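Local coordinates for coenzyme Q-binding protein COQ10 START domain-containing protein (Deinococcus radiodurans R1, PDB 3GGN) that is of unknown function but carries a START-like domain of the polyketide cyclase and lipid transport family that probably binds a hydrophobic ligand, at residues Q18-W23 with F140-Q144. Coordinates in Å, arbitrary orientation, origin at the centre of the assembly. Residues are numbered along the deposited sequence.
Sequences QLYAVW and FKREQ
Both segments are helical. Their axes stay 12.3 Å apart at closest approach, and their N-to-C directions make an angle of 120°, so side chains must bridge the gap. The nearest CA atoms are those of L19 and Q144, at 8.2 Å. F140 comes first on 140-144 and points its CA-to-CB bond toward 18-23, with chi1 t. Its ring fits among L19, V22 and W23. L19 CD2 lies 3.8 Å from F140 CZ, and V22 CG1 lies 4.0 Å from F140 CE1. W23, with chi1 m, turns its indole edge to the face of F140 in an offset edge-to-face pair. The F140 ring and the five-membered ring of W23 have centroids 4.8 Å apart and planes at 86°; W23 NE1 approaches F140 CE2 to 3.2 Å. The fold is the helix-grip of the Bet v 1-like clan, in which a curved antiparallel sheet wraps round a long C-terminal helix, here 130-146. Segment 18-23 belongs to the short helix 16-24; L32 of helix 29-32 touches V22, W23 and F140. Farther along 140-144, R142 NH2 hydrogen-bonds to L36 O of the second subunit. One turn after F140, the CA-to-CB bond of Q144 also points toward 18-23. Its chi1 and chi2 are both m. Q144 OE1 accepts a 2.7 Å hydrogen bond from NE2 of Q18, whose side chain is extended (chi1 and chi2 t). V22 CG2 packs 3.7 Å from Q144 NE2.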
loop_
_atom_site.group_PDB
_atom_site.type_symbol
_atom_site.label_atom_id
_atom_site.label_comp_id
_atom_site.label_asym_id
_atom_site.label_seq_id
_atom_site.Cartn_x
_atom_site.Cartn_y
_atom_site.Cartn_z
ATOM N N GLN B 18 -5.774 13.803 -11.376
ATOM C CA GLN B 18 -4.677 13.123 -10.707
ATOM C C GLN B 18 -5.080 11.740 -10.213
ATOM O O GLN B 18 -4.383 10.760 -10.463
ATOM C CB GLN B 18 -4.185 13.956 -9.529
ATOM C CG GLN B 18 -2.988 13.365 -8.815
ATOM C CD GLN B 18 -2.600 14.168 -7.589
ATOM O OE1 GLN B 18 -2.544 15.402 -7.632
ATOM N NE2 GLN B 18 -2.319 13.474 -6.489
ATOM N N LEU B 19 -6.210 11.666 -9.516
ATOM C CA LEU B 19 -6.700 10.400 -8.969
ATOM C C LEU B 19 -7.049 9.427 -10.084
ATOM O O LEU B 19 -6.777 8.224 -9.982
ATOM C CB LEU B 19 -7.929 10.652 -8.101
ATOM C CG LEU B 19 -7.663 11.632 -6.959
ATOM C CD1 LEU B 19 -8.983 11.996 -6.310
ATOM C CD2 LEU B 19 -6.690 11.021 -5.940
ATOM N N TYR B 20 -7.667 9.951 -11.137
ATOM C CA TYR B 20 -8.039 9.146 -12.292
ATOM C C TYR B 20 -6.776 8.538 -12.894
ATOM O O TYR B 20 -6.770 7.382 -13.311
ATOM C CB TYR B 20 -8.730 10.018 -13.344
ATOM C CG TYR B 20 -8.704 9.437 -14.743
ATOM C CD1 TYR B 20 -9.741 8.620 -15.211
ATOM C CD2 TYR B 20 -7.631 9.688 -15.595
ATOM C CE1 TYR B 20 -9.701 8.071 -16.499
ATOM C CE2 TYR B 20 -7.583 9.147 -16.867
ATOM C CZ TYR B 20 -8.617 8.342 -17.319
ATOM O OH TYR B 20 -8.562 7.832 -18.600
ATOM N N ALA B 21 -5.708 9.332 -12.918
ATOM C CA ALA B 21 -4.423 8.910 -13.480
ATOM C C ALA B 21 -3.869 7.648 -12.834
ATOM O O ALA B 21 -3.316 6.783 -13.520
ATOM C CB ALA B 21 -3.414 10.041 -13.362
ATOM N N VAL B 22 -4.009 7.539 -11.518
ATOM C CA VAL B 22 -3.512 6.360 -10.816
ATOM C C VAL B 22 -4.333 5.147 -11.235
ATOM O O VAL B 22 -3.783 4.141 -11.686
ATOM C CB VAL B 22 -3.602 6.531 -9.275
ATOM C CG1 VAL B 22 -3.121 5.264 -8.575
ATOM C CG2 VAL B 22 -2.763 7.729 -8.831
ATOM N N TRP B 23 -5.655 5.253 -11.105
ATOM C CA TRP B 23 -6.549 4.155 -11.466
ATOM C C TRP B 23 -6.445 3.702 -12.921
ATOM O O TRP B 23 -6.586 2.516 -13.208
ATOM C CB TRP B 23 -8.002 4.525 -11.162
ATOM C CG TRP B 23 -8.300 4.532 -9.704
ATOM C CD1 TRP B 23 -7.959 5.493 -8.803
ATOM C CD2 TRP B 23 -8.928 3.484 -8.959
ATOM N NE1 TRP B 23 -8.329 5.109 -7.537
ATOM C CE2 TRP B 23 -8.927 3.880 -7.603
ATOM C CE3 TRP B 23 -9.487 2.246 -9.306
ATOM C CZ2 TRP B 23 -9.466 3.080 -6.586
ATOM C CZ3 TRP B 23 -10.022 1.449 -8.297
ATOM C CH2 TRP B 23 -10.007 1.872 -6.952
ATOM N N PHE B 140 -5.400 4.455 -0.000
ATOM C CA PHE B 140 -5.257 5.266 -1.206
ATOM C C PHE B 140 -5.445 6.743 -0.853
ATOM O O PHE B 140 -4.745 7.614 -1.375
ATOM C CB PHE B 140 -6.298 4.830 -2.248
ATOM C CG PHE B 140 -6.318 5.682 -3.490
ATOM C CD1 PHE B 140 -5.173 5.833 -4.269
ATOM C CD2 PHE B 140 -7.498 6.307 -3.901
ATOM C CE1 PHE B 140 -5.205 6.596 -5.447
ATOM C CE2 PHE B 140 -7.538 7.064 -5.069
ATOM C CZ PHE B 140 -6.382 7.208 -5.846
ATOM N N LYS B 141 -6.394 7.020 0.037
ATOM C CA LYS B 141 -6.657 8.387 0.474
ATOM C C LYS B 141 -5.445 8.939 1.230
ATOM O O LYS B 141 -4.931 10.005 0.912
ATOM C CB LYS B 141 -7.881 8.414 1.389
ATOM C CG LYS B 141 -8.167 9.773 2.012
ATOM C CD LYS B 141 -9.398 9.688 2.905
ATOM C CE LYS B 141 -9.849 11.065 3.362
ATOM N NZ LYS B 141 -8.770 11.782 4.072
ATOM N N ARG B 142 -4.995 8.198 2.237
ATOM C CA ARG B 142 -3.845 8.610 3.036
ATOM C C ARG B 142 -2.604 8.816 2.184
ATOM O O ARG B 142 -1.896 9.812 2.331
ATOM C CB ARG B 142 -3.551 7.558 4.109
ATOM C CG ARG B 142 -2.248 7.767 4.876
ATOM C CD ARG B 142 -2.057 6.659 5.907
ATOM N NE ARG B 142 -0.767 6.755 6.586
ATOM C CZ ARG B 142 0.369 6.262 6.107
ATOM N NH1 ARG B 142 0.380 5.619 4.942
ATOM N NH2 ARG B 142 1.498 6.442 6.778
ATOM N N GLU B 143 -2.342 7.867 1.292
ATOM C CA GLU B 143 -1.173 7.935 0.427
ATOM C C GLU B 143 -1.196 9.157 -0.472
ATOM O O GLU B 143 -0.187 9.852 -0.615
ATOM C CB GLU B 143 -1.071 6.659 -0.409
ATOM C CG GLU B 143 -0.632 5.453 0.410
ATOM C CD GLU B 143 -0.707 4.150 -0.361
ATOM O OE1 GLU B 143 -0.261 4.118 -1.528
ATOM O OE2 GLU B 143 -1.206 3.157 0.209
ATOM N N GLN B 144 -2.347 9.423 -1.078
ATOM C CA GLN B 144 -2.484 10.573 -1.954
ATOM C C GLN B 144 -2.394 11.890 -1.190
ATOM O O GLN B 144 -1.673 12.793 -1.606
ATOM C CB GLN B 144 -3.811 10.510 -2.717
ATOM C CG GLN B 144 -3.822 9.494 -3.848
ATOM C CD GLN B 144 -2.874 9.865 -4.971
ATOM O OE1 GLN B 144 -2.882 11.001 -5.456
ATOM N NE2 GLN B 144 -2.059 8.911 -5.399
#